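Caprin-2 (Danio rerio, PDB 4OUS) probably takes part in canonical Wnt signaling through a trimeric, calcium-binding C1q domain. Local coordinates at residues Ala10-Asn15 with Ala26-His31; Asn15-Thr20 with Arg114-Gly119; His58-Ala63 with Trp122-Phe127. The protein carries 1 engineered substitution. One frame throughout, in Å; residues are numbered along the deposited sequence. Where two conformers were deposited one is given.

Interaction 1: residues Ala10-Asn15 with Ala26-His31; sequences AARTAN and AFDLLH
A11 and L29 form an antiparallel, hydrogen-bonded pair between the edge strand 29-34 of a five-stranded sheet and its neighbour, strand 7-12. A11 N gives its hydrogen to L29 O at 2.8 Å, and L29 N returns one to A11 O. D28 and L29 both face A11, a classic beta bulge.

Beside the bulge, the D28 carboxylate meets T13 with both oxygens. D28 CG sits between the backbone N and the carbonyl carbon (chi1 57°). OD1 takes the T13 N hydrogen at 2.9 Å on its syn lone pair, at a nearly straight 167°. OD2 accepts from T13 OG1 at 2.6 Å, also on the syn side but out of plane. The R12 side chain crosses D28 at about a right angle, and its guanidinium goes to A26. NH1 donates to A26 O at 2.9 Å, from above that carbonyl plane, and water 2 links NH1 to A26 N. NE donates to A14 O and NH2 to N15 O.

Apolar contacts lie on both faces. A10 CB meets F27 CB at 3.6 Å and L30 CD2 at 3.7 Å, and F38 packs on all three. On the other face L29 touches A11 CB and T13 CG2.

Both D28 oxygens are thus held, which fixes the rotation of the group. R12 gives its hydrogens to carbonyls and to water 2; its NE stays 5.1 Å from D28 OD1, so any attraction there is probably long-range.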
# COMPACT_ATOMS: atom_id res chain seq x y z
N ALA A 10 7.88 5.31 9.86
CA ALA A 10 7.53 6.43 10.70
C ALA A 10 6.02 6.58 10.81
O ALA A 10 5.27 6.11 9.95
CB ALA A 10 8.14 7.71 10.15
N ALA A 11 5.59 7.26 11.87
CA ALA A 11 4.18 7.53 12.07
C ALA A 11 4.01 8.89 12.72
O ALA A 11 4.91 9.38 13.43
CB ALA A 11 3.53 6.46 12.92
N ARG A 12 2.85 9.49 12.50
CA ARG A 12 2.55 10.76 13.14
C ARG A 12 1.49 10.56 14.21
O ARG A 12 0.41 10.01 13.94
CB ARG A 12 2.10 11.78 12.11
CG ARG A 12 2.64 13.15 12.44
CD ARG A 12 1.93 14.21 11.67
NE ARG A 12 1.72 15.39 12.49
CZ ARG A 12 2.52 16.45 12.51
NH1 ARG A 12 3.61 16.48 11.75
NH2 ARG A 12 2.23 17.48 13.29
N THR A 13 1.80 10.99 15.42
CA THR A 13 0.92 10.71 16.55
C THR A 13 0.18 11.94 17.06
O THR A 13 -0.54 11.86 18.05
CB THR A 13 1.68 10.06 17.73
OG1 THR A 13 2.62 10.99 18.27
CG2 THR A 13 2.41 8.80 17.28
N ALA A 14 0.35 13.06 16.37
CA ALA A 14 -0.43 14.26 16.63
C ALA A 14 -0.91 14.82 15.30
O ALA A 14 -0.28 14.58 14.27
CB ALA A 14 0.39 15.29 17.38
N ASN A 15 -2.01 15.56 15.31
CA ASN A 15 -2.54 16.12 14.08
C ASN A 15 -1.55 17.07 13.42
O ASN A 15 -0.68 17.65 14.08
CB ASN A 15 -3.85 16.87 14.33
CG ASN A 15 -5.00 15.97 14.78
OD1 ASN A 15 -4.92 14.74 14.72
ND2 ASN A 15 -6.08 16.60 15.23
N ALA A 26 6.28 16.39 9.04
CA ALA A 26 7.13 15.75 10.03
C ALA A 26 6.47 14.48 10.56
O ALA A 26 5.24 14.39 10.62
CB ALA A 26 7.43 16.71 11.18
N PHE A 27 7.28 13.49 10.92
CA PHE A 27 6.76 12.27 11.54
C PHE A 27 7.53 12.04 12.83
O PHE A 27 8.73 11.80 12.79
CB PHE A 27 6.91 11.06 10.62
CG PHE A 27 5.96 11.06 9.45
CD1 PHE A 27 6.25 11.78 8.31
CD2 PHE A 27 4.77 10.35 9.51
CE1 PHE A 27 5.38 11.80 7.25
CE2 PHE A 27 3.90 10.36 8.45
CZ PHE A 27 4.20 11.08 7.31
N ASP A 28 6.84 12.10 13.97
CA ASP A 28 7.51 12.12 15.26
C ASP A 28 7.96 10.74 15.75
O ASP A 28 8.91 10.65 16.54
CB ASP A 28 6.59 12.74 16.31
CG ASP A 28 5.26 12.02 16.42
OD1 ASP A 28 4.39 12.25 15.56
OD2 ASP A 28 5.09 11.21 17.36
N LEU A 29 7.28 9.69 15.31
CA LEU A 29 7.52 8.37 15.84
C LEU A 29 8.17 7.48 14.80
O LEU A 29 7.80 7.51 13.62
CB LEU A 29 6.20 7.76 16.32
CG LEU A 29 6.29 6.40 17.01
CD1 LEU A 29 5.25 6.32 18.11
CD2 LEU A 29 6.10 5.26 16.03
N LEU A 30 9.14 6.67 15.24
CA LEU A 30 9.79 5.69 14.38
C LEU A 30 9.72 4.30 14.98
O LEU A 30 10.03 4.10 16.16
CB LEU A 30 11.25 6.07 14.13
CG LEU A 30 11.49 7.20 13.13
CD1 LEU A 30 12.88 7.79 13.32
CD2 LEU A 30 11.34 6.68 11.71
N HIS A 31 9.34 3.32 14.16
CA HIS A 31 9.50 1.92 14.53
C HIS A 31 10.88 1.41 14.15
O HIS A 31 11.40 0.51 14.81
CB HIS A 31 8.43 1.06 13.86
CG HIS A 31 7.06 1.28 14.41
ND1 HIS A 31 6.01 1.70 13.63
CD2 HIS A 31 6.57 1.12 15.66
CE1 HIS A 31 4.92 1.80 14.38
NE2 HIS A 31 5.23 1.45 15.61
O HOH W 1 5.47 2.99 10.91
O HOH W 2 4.85 18.64 10.24

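Interaction 2: residues Asn15-Thr20 with Arg114-Gly119; sequences NFAPGT and RGAIYG
F16 and I117 make a single antiparallel bridge between two loops of the C1q domain, a jelly-roll fold of two beta sheets. One loop follows strand 7-12; the other leads from strand 107-114 towards strand 125-134.

Backbone bonds form the bridge. I117 N donates to F16 O at 2.8 Å, and F16 N donates to I117 O at 2.9 Å. I117 O also receives a CA-H contact from N15.

The polar side-chain contact belongs to N15. Its CG lies anti to the carbonyl carbon, beside the backbone N (chi1 -66°). OD1 takes the G119 N hydrogen in the amide plane, on a lone pair, at 2.9 Å and an almost straight 172°. This bond extends the pairing beyond the bridge with a side chain.

Among apolar groups, CB of F16 meets CB of I117 at 4.1 Å, and A17 CB touches A116 CB at 3.8 Å. The end of the F16 side chain leads away, though I117 CD1 lies at the edge of its ring. P18 CD lies over the centre of one ring face, and L112 and Q23 also pack against F16. I117 is buried, with L112, I25 and I59 around it.

G119 has no side chain beside N15 N, where the two segments run close. Water 3 closes the polar end, donating one hydrogen to N15 OD1 and the other to G119 O, each at 2.7 Å.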
# COMPACT_ATOMS: atom_id res chain seq x y z
N ASN A 15 -2.01 15.56 15.31
CA ASN A 15 -2.54 16.12 14.08
C ASN A 15 -1.55 17.07 13.42
O ASN A 15 -0.68 17.65 14.08
CB ASN A 15 -3.85 16.87 14.33
CG ASN A 15 -5.00 15.97 14.78
OD1 ASN A 15 -4.92 14.74 14.72
ND2 ASN A 15 -6.08 16.60 15.23
N PHE A 16 -1.70 17.24 12.11
CA PHE A 16 -0.98 18.29 11.38
C PHE A 16 -1.98 19.11 10.59
O PHE A 16 -2.59 18.62 9.63
CB PHE A 16 0.09 17.70 10.45
CG PHE A 16 1.01 18.73 9.82
CD1 PHE A 16 1.52 19.79 10.55
CD2 PHE A 16 1.38 18.61 8.49
CE1 PHE A 16 2.37 20.72 9.96
CE2 PHE A 16 2.23 19.53 7.90
CZ PHE A 16 2.73 20.58 8.64
N ALA A 17 -2.16 20.36 11.01
CA ALA A 17 -3.10 21.28 10.36
C ALA A 17 -2.46 22.65 10.35
O ALA A 17 -2.83 23.52 11.14
CB ALA A 17 -4.43 21.30 11.10
N PRO A 18 -1.47 22.85 9.47
CA PRO A 18 -0.59 24.02 9.58
C PRO A 18 -1.22 25.38 9.29
O PRO A 18 -0.77 26.37 9.86
CB PRO A 18 0.50 23.73 8.56
CG PRO A 18 -0.12 22.77 7.59
CD PRO A 18 -1.02 21.92 8.42
N GLY A 19 -2.21 25.45 8.41
CA GLY A 19 -2.80 26.74 8.08
C GLY A 19 -2.17 27.44 6.89
O GLY A 19 -2.56 28.54 6.52
N THR A 20 -1.18 26.77 6.29
CA THR A 20 -0.54 27.21 5.06
C THR A 20 -0.40 25.99 4.15
O THR A 20 -0.04 24.91 4.62
CB THR A 20 0.84 27.83 5.33
OG1 THR A 20 0.71 28.92 6.25
CG2 THR A 20 1.47 28.33 4.04
N ARG A 114 -2.78 20.14 0.43
CA ARG A 114 -3.99 20.70 1.02
C ARG A 114 -4.54 19.70 2.01
O ARG A 114 -4.29 18.50 1.89
CB ARG A 114 -5.05 21.03 -0.04
CG ARG A 114 -4.68 22.16 -0.99
CD ARG A 114 -5.84 22.54 -1.91
NE ARG A 114 -7.00 22.95 -1.11
CZ ARG A 114 -8.27 22.64 -1.38
NH1 ARG A 114 -8.58 21.94 -2.47
NH2 ARG A 114 -9.22 23.03 -0.55
N GLY A 115 -5.33 20.19 2.97
CA GLY A 115 -5.99 19.34 3.93
C GLY A 115 -5.27 19.31 5.26
O GLY A 115 -4.39 20.14 5.53
N ALA A 116 -5.68 18.38 6.10
CA ALA A 116 -5.14 18.25 7.45
C ALA A 116 -5.08 16.78 7.82
O ALA A 116 -5.92 15.99 7.38
CB ALA A 116 -5.98 19.04 8.45
N ILE A 117 -4.09 16.43 8.63
CA ILE A 117 -3.75 15.04 8.93
C ILE A 117 -4.10 14.64 10.35
O ILE A 117 -3.81 15.38 11.30
CB ILE A 117 -2.24 14.80 8.69
CG1 ILE A 117 -1.89 15.11 7.24
CG2 ILE A 117 -1.83 13.38 9.10
CD1 ILE A 117 -0.41 15.02 6.92
N TYR A 118 -4.69 13.46 10.50
CA TYR A 118 -4.98 12.88 11.80
C TYR A 118 -3.79 12.15 12.39
O TYR A 118 -3.22 11.24 11.76
CB TYR A 118 -6.15 11.90 11.68
CG TYR A 118 -6.61 11.37 13.01
CD1 TYR A 118 -7.48 12.11 13.80
CD2 TYR A 118 -6.17 10.15 13.49
CE1 TYR A 118 -7.90 11.64 15.03
CE2 TYR A 118 -6.58 9.67 14.72
CZ TYR A 118 -7.45 10.42 15.48
OH TYR A 118 -7.87 9.94 16.71
N GLY A 119 -3.41 12.53 13.60
CA GLY A 119 -2.38 11.83 14.34
C GLY A 119 -2.89 11.37 15.69
O GLY A 119 -3.55 12.13 16.41
O HOH W 3 -5.69 13.64 17.10

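Interaction 3: residues His58-Ala63 with Trp122-Phe127; sequences HILKLA and WKYSTF
H58 and T126 form an antiparallel, hydrogen-bonded pair in the five-stranded sheet of the C1q jelly roll, where strands 51-60 and 125-134 are neighbours. T126 N donates to H58 O at 2.8 Å, and H58 N donates to T126 O at 3.1 Å. The axes of 58-60 and 125-127 approach to 4.6 Å, with their directions 157° apart.

The pairing changes one step further on, at S125. Its CB lies 4.0 Å from H58 O. OG is anti to the carbonyl carbon, beside the backbone N (chi1 -64°), and this aims it across at L60. There OG accepts the L60 N hydrogen at 3.0 Å, so a side-chain oxygen serves a strand amide. OG also donates a hydrogen bond to Y118 O, its strongest partner, and so links strand 51-60 to the 114-119 loop. It is buried, and two bonds hold it.

L60 and Y124 lie side by side and point the same way. CD2 of L60 sits over one face of the Y124 ring, 3.9 Å from CG. On the other side of the strand, I59 CD1 reaches T126 O. I59 also packs on I117, L68, I70 and L110 between the sheets.

The polar ends of H58 and T126 turn to the second subunit. H58 ND1 bonds to ND1 of H97 of that subunit, and T126 OG1 bonds to OD1 of its N96. Both residues therefore join the sheet to the trimer interface. Within the chain, T126 OG1 stays near the plane of the H58 ring at its edge, 3.6 Å from H58 CB.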
# COMPACT_ATOMS: atom_id res chain seq x y z
N HIS A 58 0.59 6.07 3.98
CA HIS A 58 -0.84 6.01 4.26
C HIS A 58 -1.16 7.17 5.19
O HIS A 58 -0.66 7.18 6.32
CB HIS A 58 -1.23 4.70 4.94
CG HIS A 58 -1.17 3.50 4.05
ND1 HIS A 58 -0.01 2.78 3.82
CD2 HIS A 58 -2.14 2.90 3.33
CE1 HIS A 58 -0.28 1.78 3.00
NE2 HIS A 58 -1.57 1.83 2.68
N ILE A 59 -1.96 8.14 4.74
CA ILE A 59 -2.21 9.33 5.55
C ILE A 59 -3.71 9.49 5.78
O ILE A 59 -4.48 9.59 4.83
CB ILE A 59 -1.65 10.59 4.87
CG1 ILE A 59 -0.15 10.43 4.52
CG2 ILE A 59 -1.88 11.81 5.74
CD1 ILE A 59 0.77 10.27 5.70
N LEU A 60 -4.13 9.50 7.04
CA LEU A 60 -5.54 9.66 7.38
C LEU A 60 -5.86 11.14 7.54
O LEU A 60 -5.15 11.85 8.27
CB LEU A 60 -5.87 8.91 8.68
CG LEU A 60 -7.36 8.78 9.01
CD1 LEU A 60 -8.02 7.77 8.09
CD2 LEU A 60 -7.56 8.40 10.47
N LYS A 61 -6.91 11.62 6.88
CA LYS A 61 -7.28 13.03 6.99
C LYS A 61 -8.17 13.30 8.19
O LYS A 61 -8.87 12.40 8.67
CB LYS A 61 -8.00 13.50 5.72
CG LYS A 61 -9.42 12.99 5.55
CD LYS A 61 -10.02 13.34 4.17
CE LYS A 61 -10.10 14.84 3.92
NZ LYS A 61 -11.06 15.51 4.84
N LEU A 62 -8.14 14.54 8.66
CA LEU A 62 -9.14 15.00 9.62
C LEU A 62 -10.51 14.98 8.97
O LEU A 62 -10.66 15.17 7.75
CB LEU A 62 -8.83 16.41 10.12
CG LEU A 62 -7.52 16.62 10.89
CD1 LEU A 62 -7.49 18.00 11.52
CD2 LEU A 62 -7.36 15.55 11.95
N ALA A 63 -11.52 14.78 9.81
CA ALA A 63 -12.91 14.76 9.36
C ALA A 63 -13.43 16.19 9.24
O ALA A 63 -14.26 16.64 10.04
CB ALA A 63 -13.76 13.94 10.32
N TRP A 122 -2.56 5.50 17.91
CA TRP A 122 -2.81 4.27 17.15
C TRP A 122 -2.15 4.28 15.77
O TRP A 122 -2.23 3.30 15.04
CB TRP A 122 -4.31 3.97 17.05
CG TRP A 122 -4.76 3.00 18.12
CD1 TRP A 122 -4.09 2.67 19.26
CD2 TRP A 122 -5.97 2.23 18.13
NE1 TRP A 122 -4.81 1.75 19.99
CE2 TRP A 122 -5.97 1.46 19.31
CE3 TRP A 122 -7.06 2.12 17.25
CZ2 TRP A 122 -7.02 0.59 19.63
CZ3 TRP A 122 -8.09 1.26 17.58
CH2 TRP A 122 -8.06 0.50 18.76
N LYS A 123 -1.50 5.39 15.42
CA LYS A 123 -0.57 5.42 14.29
C LYS A 123 -1.24 5.04 12.96
O LYS A 123 -0.87 4.06 12.30
CB LYS A 123 0.63 4.52 14.60
CG LYS A 123 1.39 5.00 15.85
CD LYS A 123 2.40 3.98 16.36
CE LYS A 123 1.78 2.97 17.33
NZ LYS A 123 1.72 3.52 18.71
N TYR A 124 -2.24 5.84 12.58
CA TYR A 124 -2.91 5.69 11.29
C TYR A 124 -2.10 6.25 10.12
O TYR A 124 -2.17 5.74 9.00
CB TYR A 124 -4.26 6.41 11.31
CG TYR A 124 -5.26 5.83 12.26
CD1 TYR A 124 -6.09 4.79 11.87
CD2 TYR A 124 -5.40 6.32 13.55
CE1 TYR A 124 -7.03 4.25 12.73
CE2 TYR A 124 -6.33 5.78 14.43
CZ TYR A 124 -7.14 4.75 14.00
OH TYR A 124 -8.08 4.19 14.83
N SER A 125 -1.35 7.32 10.39
CA SER A 125 -0.68 8.09 9.35
C SER A 125 0.80 7.78 9.36
O SER A 125 1.50 8.11 10.34
CB SER A 125 -0.94 9.58 9.55
OG SER A 125 -2.33 9.85 9.39
N THR A 126 1.27 7.15 8.29
CA THR A 126 2.56 6.47 8.26
C THR A 126 3.32 6.75 6.96
O THR A 126 2.73 7.07 5.92
CB THR A 126 2.37 4.96 8.36
OG1 THR A 126 1.54 4.56 7.26
CG2 THR A 126 1.72 4.56 9.68
N PHE A 127 4.63 6.57 7.03
CA PHE A 127 5.53 6.79 5.90
C PHE A 127 6.73 5.89 6.11
O PHE A 127 7.37 5.97 7.17
CB PHE A 127 5.93 8.27 5.86
CG PHE A 127 6.92 8.67 4.77
CD1 PHE A 127 6.95 8.06 3.52
CD2 PHE A 127 7.79 9.72 5.01
CE1 PHE A 127 7.85 8.50 2.55
CE2 PHE A 127 8.68 10.16 4.06
CZ PHE A 127 8.72 9.55 2.82

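How the interactions relate
Interactions 1 and 3 lie in one five-stranded antiparallel sheet, their centres 9 Å apart. Strands 7-12 and 125-134 are neighbours there, joined by A10 N to F127 O and R12 N to S125 O. The strand order 29-34, 7-12, 125-134, 51-60 thus runs through both contacts. Interaction 2 lies in the loops at one end of the domain, 13 Å from interaction 1 and 11 Å from interaction 3. It shares N15 with the first and meets the third at Y118, whose N pairs with L60 O. Interaction 1 precedes interaction 3 in the sequence; interaction 2 interleaves with both. Segments far apart in sequence, 10-15 and 122-127 among them, thus meet in one sheet.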